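Local coordinates for 4-aminobutyrate transaminase (Acinetobacter baumannii, PDB 6WOP), which probably catalyses the pyridoxal 5'-phosphate-dependent transfer of the amino group of 4-aminobutyrate to 2-oxoglutarate, at residues A[66-76]-A[302-311]; A[100-111]-A[277-288]. All coordinates share one frame; numbering follows the deposited sequence.

Interaction 1 of 2, residues A[66-76]-A[302-311]; sequences AVTEQLTKFTH and SPIAVAAAHA
Ile304 reaches from the first turn of helix 303-311 into the bend that follows helix 66-71. Its CG1 is anti to the carbonyl carbon (chi1 -62°) and runs alongside Thr75, pointing the same way, while CD1 ends 3.6 Å from Leu71 CD2 and also meets Gln70 CG. The other branch, CG2, lies 3.9 Å from CG1 of Val67, whose side chain crosses that of Ile304 at about a right angle; Val67 CG2 rests between Ile304 O and Ala308 CB. Farther along, small side chains let the helices come close: Ala66 CB sits 3.5 Å from Ala307 O and touches Ala311 CB, and Gln70 CB meets Ala307 CB.

No direct hydrogen bond joins the segments; Gln70 and Ser302 are linked to the other side through water. Gln70 bends at chi2 (70°), which turns its amide toward the following loop: NE2 donates to Phe74 O at 2.9 Å, the acceptor lying nearly in the plane of the Gln70 amide, and the same nitrogen lies over the centre of one face of the Phe74 ring. A water donates to Pro303 O and, weakly, to Gln70 OE1. Pro303 packs its CG 3.6 Å from Phe74 CE2, and its CD sits 3.2 Å from Thr75 O. A second water links Thr75 O to the N-cap hydroxyl of Ser302. Thr75 OG1 turns to Gly274 O of the second subunit.

This is close, alanine-lined packing of two roughly antiparallel helices (147° between the segment axes, which approach to 8.4 Å) at the subunit interface.

Interaction 2 of 2, residues A[100-111]-A[277-288]; sequences IAGPAKAAFFTT and ISGVVGRAEVMD
Strands 104-109 and 278-283 pair antiparallel, their hydrogen-bonded pairs being Lys105 with Gly282, Ala107 with Val280 and Phe109 with Ser278. In the first two pairs each donor lies close to the direction of the acceptor C=O, but at the third each N-H approaches from well above the carbonyl plane, as Phe109 N does to Ser278 O (3.0 Å). Here Ser278 OG, between its backbone N and carbonyl carbon (chi1 69°), donates weakly to Thr111 O.

Lys105 projects from the face it shares with Ala107 and Val280, its extended chain crossing Asp288 at about a right angle. CG passes Ala284 CB, and NZ meets the syn lone pair of Asp288 OD2 at 2.9 Å; Gln13 O of the second subunit also accepts from NZ. Met287, bent at chi2 and chi3, curls its CE back to 3.7 Å from Lys105 O. On that face too, Phe109 CE2 sets the ring edge against Val280 CG2 (4.0 Å).

On the other face Val281 CB meets Ala106 CB, and Phe108 turns an in-plane edge to Ser278 O, 3.4 Å from CD1. Gly279 is paired with Phe108, its CA 4.0 Å from Phe108 CD1. From the loop before strand 104-109, Ile100 CD1 packs on Gly282 CA (3.7 Å), and at the start of helix 284-287 Ala284 N donates to Pro103 O.

The pair forms one border of the seven-stranded mixed sheet of the large domain in fold-type I PLP enzymes, with 278-283 as its antiparallel strand.

The centres of interactions 1 and 2 lie about 21 Å apart, yet the contacts touch: Ala305 CB and Val306 CG2 of helix 303-318 each pack on Ile277, which precedes strand 278-283. Along the chain the order is 66-76, 100-111, 277-288, 302-311, so the sheet-edge pairing of interaction 2 falls wholly between the two halves of interaction 1. Helix 85-97 lies against both: it packs on Val306, Ala309 and His310 of interaction 1 and on Ala104, Ala106, Phe108 and Val281 of interaction 2. Both contacts also reach the second subunit, so this part of the fold ties the border of the large sheet to the subunit interface.

Interaction 1 of 2, residues A[66-76]-A[302-311]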
loop_
_atom_site.group_PDB
_atom_site.type_symbol
_atom_site.label_atom_id
_atom_site.label_comp_id
_atom_site.label_asym_id
_atom_site.label_seq_id
_atom_site.Cartn_x
_atom_site.Cartn_y
_atom_site.Cartn_z
ATOM N N ALA A 66 -8.506 -10.132 -43.954
ATOM C CA ALA A 66 -9.172 -8.996 -43.297
ATOM C C ALA A 66 -8.178 -7.921 -42.938
ATOM O O ALA A 66 -8.499 -6.722 -43.024
ATOM C CB ALA A 66 -9.918 -9.454 -42.033
ATOM N N VAL A 67 -6.981 -8.326 -42.468
ATOM C CA VAL A 67 -5.927 -7.371 -42.107
ATOM C C VAL A 67 -5.378 -6.705 -43.357
ATOM O O VAL A 67 -5.103 -5.501 -43.364
ATOM C CB VAL A 67 -4.790 -8.072 -41.329
ATOM C CG1 VAL A 67 -3.532 -7.131 -41.198
ATOM C CG2 VAL A 67 -5.340 -8.439 -39.912
ATOM N N THR A 68 -5.212 -7.476 -44.433
ATOM C CA THR A 68 -4.740 -6.892 -45.687
ATOM C C THR A 68 -5.700 -5.812 -46.134
ATOM O O THR A 68 -5.273 -4.742 -46.597
ATOM C CB THR A 68 -4.611 -8.000 -46.747
ATOM O OG1 THR A 68 -3.520 -8.856 -46.367
ATOM C CG2 THR A 68 -4.376 -7.449 -48.173
ATOM N N GLU A 69 -7.021 -6.060 -45.983
ATOM C CA GLU A 69 -7.976 -5.039 -46.414
ATOM C C GLU A 69 -7.908 -3.821 -45.496
ATOM O O GLU A 69 -7.938 -2.684 -45.961
ATOM C CB GLU A 69 -9.386 -5.610 -46.434
ATOM C CG GLU A 69 -10.509 -4.611 -46.608
ATOM C CD GLU A 69 -10.610 -4.026 -48.019
ATOM O OE1 GLU A 69 -9.839 -4.418 -48.943
ATOM O OE2 GLU A 69 -11.489 -3.152 -48.192
ATOM N N GLN A 70 -7.832 -4.037 -44.193
ATOM C CA GLN A 70 -7.722 -2.876 -43.294
ATOM C C GLN A 70 -6.438 -2.072 -43.547
ATOM O O GLN A 70 -6.426 -0.847 -43.330
ATOM C CB GLN A 70 -7.773 -3.326 -41.825
ATOM C CG GLN A 70 -7.745 -2.093 -40.879
ATOM C CD GLN A 70 -9.060 -1.285 -40.943
ATOM O OE1 GLN A 70 -10.125 -1.871 -41.129
ATOM N NE2 GLN A 70 -8.985 0.026 -40.796
ATOM N N LEU A 71 -5.354 -2.709 -44.010
ATOM C CA LEU A 71 -4.153 -1.946 -44.288
ATOM C C LEU A 71 -4.362 -0.956 -45.425
ATOM O O LEU A 71 -3.553 -0.037 -45.560
ATOM C CB LEU A 71 -2.987 -2.858 -44.680
ATOM C CG LEU A 71 -2.390 -3.741 -43.574
ATOM C CD1 LEU A 71 -1.350 -4.737 -44.225
ATOM C CD2 LEU A 71 -1.712 -2.814 -42.569
ATOM N N THR A 72 -5.376 -1.161 -46.278
ATOM C CA THR A 72 -5.668 -0.189 -47.319
ATOM C C THR A 72 -6.518 0.959 -46.784
ATOM O O THR A 72 -6.792 1.907 -47.514
ATOM C CB THR A 72 -6.435 -0.802 -48.512
ATOM O OG1 THR A 72 -7.780 -1.042 -48.121
ATOM C CG2 THR A 72 -5.846 -2.101 -48.927
ATOM N N LYS A 73 -6.949 0.895 -45.544
ATOM C CA LYS A 73 -7.833 1.918 -45.006
ATOM C C LYS A 73 -7.122 2.777 -43.961
ATOM O O LYS A 73 -6.882 3.967 -44.209
ATOM C CB LYS A 73 -9.075 1.258 -44.421
ATOM C CG LYS A 73 -9.927 0.516 -45.509
ATOM C CD LYS A 73 -11.082 -0.240 -44.847
ATOM C CE LYS A 73 -11.973 -0.994 -45.843
ATOM N NZ LYS A 73 -12.996 -1.823 -45.081
ATOM N N PHE A 74 -6.783 2.204 -42.812
ATOM C CA PHE A 74 -6.040 2.909 -41.764
ATOM C C PHE A 74 -5.610 1.879 -40.732
ATOM O O PHE A 74 -6.262 0.845 -40.573
ATOM C CB PHE A 74 -6.855 4.041 -41.108
ATOM C CG PHE A 74 -8.166 3.610 -40.509
ATOM C CD1 PHE A 74 -9.291 3.504 -41.300
ATOM C CD2 PHE A 74 -8.260 3.273 -39.160
ATOM C CE1 PHE A 74 -10.476 3.090 -40.786
ATOM C CE2 PHE A 74 -9.487 2.878 -38.618
ATOM C CZ PHE A 74 -10.569 2.768 -39.434
ATOM N N THR A 75 -4.491 2.154 -40.055
ATOM C CA THR A 75 -4.012 1.252 -39.036
ATOM C C THR A 75 -4.147 1.806 -37.635
ATOM O O THR A 75 -4.086 1.019 -36.686
ATOM C CB THR A 75 -2.531 0.895 -39.233
ATOM O OG1 THR A 75 -1.718 1.981 -38.764
ATOM C CG2 THR A 75 -2.188 0.665 -40.716
ATOM N N HIS A 76 -4.363 3.093 -37.475
ATOM C CA HIS A 76 -4.401 3.685 -36.138
ATOM C C HIS A 76 -4.973 5.092 -36.231
ATOM O O HIS A 76 -4.442 5.937 -36.982
ATOM C CB HIS A 76 -2.996 3.778 -35.506
ATOM C CG HIS A 76 -3.012 4.568 -34.227
ATOM N ND1 HIS A 76 -3.373 4.025 -33.004
ATOM C CD2 HIS A 76 -2.717 5.870 -33.997
ATOM C CE1 HIS A 76 -3.282 4.969 -32.076
ATOM N NE2 HIS A 76 -2.884 6.090 -32.658
ATOM N N SER A 302 -7.016 -1.831 -31.602
ATOM C CA SER A 302 -6.309 -1.441 -32.810
ATOM C C SER A 302 -7.123 -1.838 -34.051
ATOM O O SER A 302 -7.615 -2.968 -34.123
ATOM C CB SER A 302 -4.950 -2.124 -32.770
ATOM O OG SER A 302 -4.519 -2.455 -34.086
ATOM N N PRO A 303 -7.289 -0.919 -35.015
ATOM C CA PRO A 303 -8.074 -1.236 -36.231
ATOM C C PRO A 303 -7.655 -2.540 -36.900
ATOM O O PRO A 303 -8.520 -3.278 -37.408
ATOM C CB PRO A 303 -7.771 -0.029 -37.156
ATOM C CG PRO A 303 -7.519 1.112 -36.184
ATOM C CD PRO A 303 -6.768 0.465 -34.991
ATOM N N ILE A 304 -6.330 -2.759 -36.986
ATOM C CA ILE A 304 -5.746 -3.991 -37.547
ATOM C C ILE A 304 -6.253 -5.211 -36.786
ATOM O O ILE A 304 -6.745 -6.181 -37.370
ATOM C CB ILE A 304 -4.205 -3.893 -37.468
ATOM C CG1 ILE A 304 -3.704 -2.715 -38.298
ATOM C CG2 ILE A 304 -3.439 -5.204 -37.821
ATOM C CD1 ILE A 304 -3.995 -2.889 -39.732
ATOM N N ALA A 305 -6.118 -5.181 -35.454
ATOM C CA ALA A 305 -6.502 -6.315 -34.623
ATOM C C ALA A 305 -8.000 -6.483 -34.555
ATOM O O ALA A 305 -8.480 -7.608 -34.376
ATOM C CB ALA A 305 -5.936 -6.164 -33.197
ATOM N N VAL A 306 -8.753 -5.390 -34.653
ATOM C CA VAL A 306 -10.205 -5.486 -34.678
ATOM C C VAL A 306 -10.642 -6.203 -35.968
ATOM O O VAL A 306 -11.513 -7.078 -35.965
ATOM C CB VAL A 306 -10.803 -4.081 -34.573
ATOM C CG1 VAL A 306 -12.272 -4.093 -35.029
ATOM C CG2 VAL A 306 -10.683 -3.551 -33.086
ATOM N N ALA A 307 -9.987 -5.892 -37.074
ATOM C CA ALA A 307 -10.348 -6.593 -38.311
ATOM C C ALA A 307 -10.054 -8.068 -38.182
ATOM O O ALA A 307 -10.820 -8.921 -38.680
ATOM C CB ALA A 307 -9.584 -5.998 -39.514
ATOM N N ALA A 308 -8.930 -8.382 -37.560
ATOM C CA ALA A 308 -8.508 -9.769 -37.393
ATOM C C ALA A 308 -9.495 -10.499 -36.502
ATOM O O ALA A 308 -9.889 -11.626 -36.811
ATOM C CB ALA A 308 -7.093 -9.853 -36.785
ATOM N N ALA A 309 -9.945 -9.846 -35.436
ATOM C CA ALA A 309 -10.847 -10.492 -34.473
ATOM C C ALA A 309 -12.201 -10.761 -35.114
ATOM O O ALA A 309 -12.870 -11.748 -34.776
ATOM C CB ALA A 309 -10.988 -9.605 -33.198
ATOM N N HIS A 310 -12.679 -9.861 -35.978
ATOM C CA HIS A 310 -13.926 -10.179 -36.680
ATOM C C HIS A 310 -13.761 -11.465 -37.481
ATOM O O HIS A 310 -14.705 -12.252 -37.599
ATOM C CB HIS A 310 -14.343 -9.048 -37.643
ATOM C CG HIS A 310 -15.078 -7.934 -36.975
ATOM N ND1 HIS A 310 -16.393 -8.039 -36.565
ATOM C CD2 HIS A 310 -14.677 -6.679 -36.659
ATOM C CE1 HIS A 310 -16.775 -6.894 -36.013
ATOM N NE2 HIS A 310 -15.754 -6.048 -36.068
ATOM N N ALA A 311 -12.583 -11.644 -38.102
ATOM C CA ALA A 311 -12.408 -12.821 -38.934
ATOM C C ALA A 311 -12.176 -14.049 -38.071
ATOM O O ALA A 311 -12.511 -15.171 -38.487
ATOM C CB ALA A 311 -11.254 -12.641 -39.920
HETATM O O HOH W 1 -10.890 -2.476 -38.307
HETATM O O HOH W 2 -2.787 -0.293 -34.504
#

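Interaction 2 of 2, residues A[100-111]-A[277-288]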
loop_
_atom_site.group_PDB
_atom_site.type_symbol
_atom_site.label_atom_id
_atom_site.label_comp_id
_atom_site.label_asym_id
_atom_site.label_seq_id
_atom_site.Cartn_x
_atom_site.Cartn_y
_atom_site.Cartn_z
ATOM N N ILE A 100 -23.403 -13.368 -20.168
ATOM C CA ILE A 100 -23.598 -12.246 -19.248
ATOM C C ILE A 100 -25.100 -12.156 -19.002
ATOM O O ILE A 100 -25.890 -12.260 -19.943
ATOM C CB ILE A 100 -23.070 -10.910 -19.838
ATOM C CG1 ILE A 100 -21.520 -10.920 -19.986
ATOM C CG2 ILE A 100 -23.621 -9.658 -19.008
ATOM C CD1 ILE A 100 -20.796 -11.097 -18.599
ATOM N N ALA A 101 -25.490 -11.930 -17.766
ATOM C CA ALA A 101 -26.906 -11.824 -17.430
ATOM C C ALA A 101 -27.403 -10.417 -17.758
ATOM O O ALA A 101 -26.919 -9.434 -17.181
ATOM C CB ALA A 101 -27.125 -12.153 -15.949
ATOM N N GLY A 102 -28.396 -10.325 -18.660
ATOM C CA GLY A 102 -28.979 -9.051 -19.022
ATOM C C GLY A 102 -28.132 -8.407 -20.104
ATOM O O GLY A 102 -27.210 -9.042 -20.593
ATOM N N PRO A 103 -28.393 -7.152 -20.469
ATOM C CA PRO A 103 -27.642 -6.530 -21.570
ATOM C C PRO A 103 -26.164 -6.404 -21.222
ATOM O O PRO A 103 -25.808 -6.037 -20.102
ATOM C CB PRO A 103 -28.279 -5.146 -21.701
ATOM C CG PRO A 103 -29.448 -5.164 -20.816
ATOM C CD PRO A 103 -29.270 -6.189 -19.797
ATOM N N ALA A 104 -25.316 -6.684 -22.198
ATOM C CA ALA A 104 -23.878 -6.589 -21.968
ATOM C C ALA A 104 -23.312 -5.354 -22.659
ATOM O O ALA A 104 -23.917 -4.796 -23.585
ATOM C CB ALA A 104 -23.181 -7.860 -22.449
ATOM N N LYS A 105 -22.150 -4.900 -22.191
ATOM C CA LYS A 105 -21.373 -3.935 -22.961
ATOM C C LYS A 105 -19.929 -4.417 -23.020
ATOM O O LYS A 105 -19.513 -5.211 -22.183
ATOM C CB LYS A 105 -21.446 -2.549 -22.320
ATOM C CG LYS A 105 -22.815 -1.898 -22.535
ATOM C CD LYS A 105 -22.844 -0.542 -21.938
ATOM C CE LYS A 105 -24.072 0.228 -22.412
ATOM N NZ LYS A 105 -23.875 1.691 -22.288
ATOM N N ALA A 106 -19.155 -3.923 -23.990
ATOM C CA ALA A 106 -17.782 -4.377 -24.124
ATOM C C ALA A 106 -16.895 -3.200 -24.496
ATOM O O ALA A 106 -17.321 -2.248 -25.155
ATOM C CB ALA A 106 -17.612 -5.472 -25.224
ATOM N N ALA A 107 -15.630 -3.298 -24.133
ATOM C CA ALA A 107 -14.653 -2.331 -24.601
ATOM C C ALA A 107 -13.383 -3.096 -24.895
ATOM O O ALA A 107 -13.167 -4.153 -24.311
ATOM C CB ALA A 107 -14.314 -1.305 -23.503
ATOM N N PHE A 108 -12.526 -2.538 -25.746
ATOM C CA PHE A 108 -11.309 -3.244 -26.185
ATOM C C PHE A 108 -10.091 -2.472 -25.734
ATOM O O PHE A 108 -10.090 -1.231 -25.755
ATOM C CB PHE A 108 -11.313 -3.415 -27.741
ATOM C CG PHE A 108 -12.483 -4.225 -28.172
ATOM C CD1 PHE A 108 -12.534 -5.550 -27.826
ATOM C CD2 PHE A 108 -13.608 -3.632 -28.732
ATOM C CE1 PHE A 108 -13.653 -6.314 -28.081
ATOM C CE2 PHE A 108 -14.734 -4.403 -29.005
ATOM C CZ PHE A 108 -14.752 -5.730 -28.695
ATOM N N PHE A 109 -9.080 -3.221 -25.283
ATOM C CA PHE A 109 -7.786 -2.638 -24.942
ATOM C C PHE A 109 -6.741 -3.329 -25.798
ATOM O O PHE A 109 -7.073 -3.753 -26.927
ATOM C CB PHE A 109 -7.571 -2.811 -23.431
ATOM C CG PHE A 109 -8.709 -2.243 -22.677
ATOM C CD1 PHE A 109 -8.815 -0.850 -22.530
ATOM C CD2 PHE A 109 -9.709 -3.048 -22.181
ATOM C CE1 PHE A 109 -9.895 -0.284 -21.858
ATOM C CE2 PHE A 109 -10.812 -2.467 -21.521
ATOM C CZ PHE A 109 -10.887 -1.096 -21.402
ATOM N N THR A 110 -5.505 -3.432 -25.305
ATOM C CA THR A 110 -4.460 -4.051 -26.128
ATOM C C THR A 110 -3.958 -5.371 -25.574
ATOM O O THR A 110 -3.842 -6.340 -26.335
ATOM C CB THR A 110 -3.289 -3.101 -26.329
ATOM O OG1 THR A 110 -3.793 -1.826 -26.777
ATOM C CG2 THR A 110 -2.322 -3.644 -27.437
ATOM N N THR A 111 -3.613 -5.438 -24.283
ATOM C CA THR A 111 -3.004 -6.656 -23.753
ATOM C C THR A 111 -3.937 -7.434 -22.824
ATOM O O THR A 111 -4.914 -6.902 -22.271
ATOM C CB THR A 111 -1.722 -6.313 -22.978
ATOM O OG1 THR A 111 -2.112 -5.523 -21.850
ATOM C CG2 THR A 111 -0.700 -5.509 -23.850
ATOM N N ILE A 277 -4.687 -7.332 -29.292
ATOM C CA ILE A 277 -5.944 -6.747 -28.838
ATOM C C ILE A 277 -6.406 -7.551 -27.635
ATOM O O ILE A 277 -6.105 -8.744 -27.521
ATOM C CB ILE A 277 -7.003 -6.784 -29.975
ATOM C CG1 ILE A 277 -8.340 -6.162 -29.538
ATOM C CG2 ILE A 277 -7.252 -8.238 -30.453
ATOM C CD1 ILE A 277 -9.348 -5.828 -30.732
ATOM N N SER A 278 -7.243 -6.928 -26.791
ATOM C CA SER A 278 -7.852 -7.548 -25.600
ATOM C C SER A 278 -9.228 -6.940 -25.428
ATOM O O SER A 278 -9.617 -6.041 -26.188
ATOM C CB SER A 278 -7.032 -7.293 -24.329
ATOM O OG SER A 278 -7.104 -5.916 -23.978
ATOM N N GLY A 279 -10.025 -7.476 -24.473
ATOM C CA GLY A 279 -11.275 -6.789 -24.190
ATOM C C GLY A 279 -11.874 -7.222 -22.867
ATOM O O GLY A 279 -11.448 -8.201 -22.268
ATOM N N VAL A 280 -12.912 -6.500 -22.464
ATOM C CA VAL A 280 -13.683 -6.780 -21.261
ATOM C C VAL A 280 -15.110 -6.700 -21.710
ATOM O O VAL A 280 -15.483 -5.710 -22.352
ATOM C CB VAL A 280 -13.461 -5.759 -20.130
ATOM C CG1 VAL A 280 -14.353 -6.091 -18.951
ATOM C CG2 VAL A 280 -12.005 -5.777 -19.671
ATOM N N VAL A 281 -15.903 -7.733 -21.390
ATOM C CA VAL A 281 -17.342 -7.679 -21.646
ATOM C C VAL A 281 -18.033 -7.889 -20.304
ATOM O O VAL A 281 -17.505 -8.611 -19.453
ATOM C CB VAL A 281 -17.775 -8.718 -22.702
ATOM C CG1 VAL A 281 -17.371 -10.192 -22.295
ATOM C CG2 VAL A 281 -19.290 -8.584 -23.036
ATOM N N GLY A 282 -19.189 -7.252 -20.097
ATOM C CA GLY A 282 -19.881 -7.541 -18.853
ATOM C C GLY A 282 -21.226 -6.866 -18.740
ATOM O O GLY A 282 -21.698 -6.228 -19.675
ATOM N N ARG A 283 -21.813 -6.964 -17.539
ATOM C CA ARG A 283 -23.136 -6.382 -17.345
ATOM C C ARG A 283 -23.074 -4.900 -17.658
ATOM O O ARG A 283 -22.150 -4.212 -17.238
ATOM C CB ARG A 283 -23.628 -6.626 -15.899
ATOM C CG ARG A 283 -23.752 -8.104 -15.512
ATOM C CD ARG A 283 -23.900 -8.236 -13.949
ATOM N NE ARG A 283 -24.825 -7.246 -13.486
ATOM C CZ ARG A 283 -24.782 -6.688 -12.285
ATOM N NH1 ARG A 283 -23.840 -7.060 -11.399
ATOM N NH2 ARG A 283 -25.693 -5.768 -11.973
ATOM N N ALA A 284 -24.032 -4.404 -18.441
ATOM C CA ALA A 284 -23.968 -2.994 -18.877
ATOM C C ALA A 284 -23.785 -2.019 -17.708
ATOM O O ALA A 284 -23.035 -1.039 -17.811
ATOM C CB ALA A 284 -25.247 -2.623 -19.633
ATOM N N GLU A 285 -24.554 -2.203 -16.624
ATOM C CA GLU A 285 -24.533 -1.193 -15.566
ATOM C C GLU A 285 -23.231 -1.269 -14.798
ATOM O O GLU A 285 -22.764 -0.243 -14.271
ATOM C CB GLU A 285 -25.736 -1.336 -14.626
ATOM C CG GLU A 285 -25.713 -2.587 -13.768
ATOM C CD GLU A 285 -26.894 -2.582 -12.749
ATOM O OE1 GLU A 285 -26.847 -3.289 -11.710
ATOM O OE2 GLU A 285 -27.862 -1.838 -12.989
ATOM N N VAL A 286 -22.570 -2.419 -14.838
ATOM C CA VAL A 286 -21.230 -2.512 -14.230
ATOM C C VAL A 286 -20.194 -1.835 -15.123
ATOM O O VAL A 286 -19.405 -1.004 -14.669
ATOM C CB VAL A 286 -20.876 -3.994 -13.963
ATOM C CG1 VAL A 286 -19.390 -4.164 -13.502
ATOM C CG2 VAL A 286 -21.868 -4.582 -12.989
ATOM N N MET A 287 -20.225 -2.152 -16.427
ATOM C CA MET A 287 -19.305 -1.539 -17.380
ATOM C C MET A 287 -19.446 -0.021 -17.445
ATOM O O MET A 287 -18.454 0.671 -17.692
ATOM C CB MET A 287 -19.530 -2.122 -18.790
ATOM C CG MET A 287 -19.295 -3.642 -18.863
ATOM S SD MET A 287 -17.533 -4.061 -18.748
ATOM C CE MET A 287 -16.911 -3.339 -20.326
ATOM N N ASP A 288 -20.650 0.514 -17.260
ATOM C CA ASP A 288 -20.870 1.952 -17.342
ATOM C C ASP A 288 -20.447 2.699 -16.073
ATOM O O ASP A 288 -20.690 3.908 -15.990
ATOM C CB ASP A 288 -22.355 2.276 -17.596
ATOM C CG ASP A 288 -22.673 2.302 -19.074
ATOM O OD1 ASP A 288 -21.747 2.584 -19.869
ATOM O OD2 ASP A 288 -23.832 2.016 -19.438
HETATM O O HOH W 3 -27.619 -8.539 -14.818
#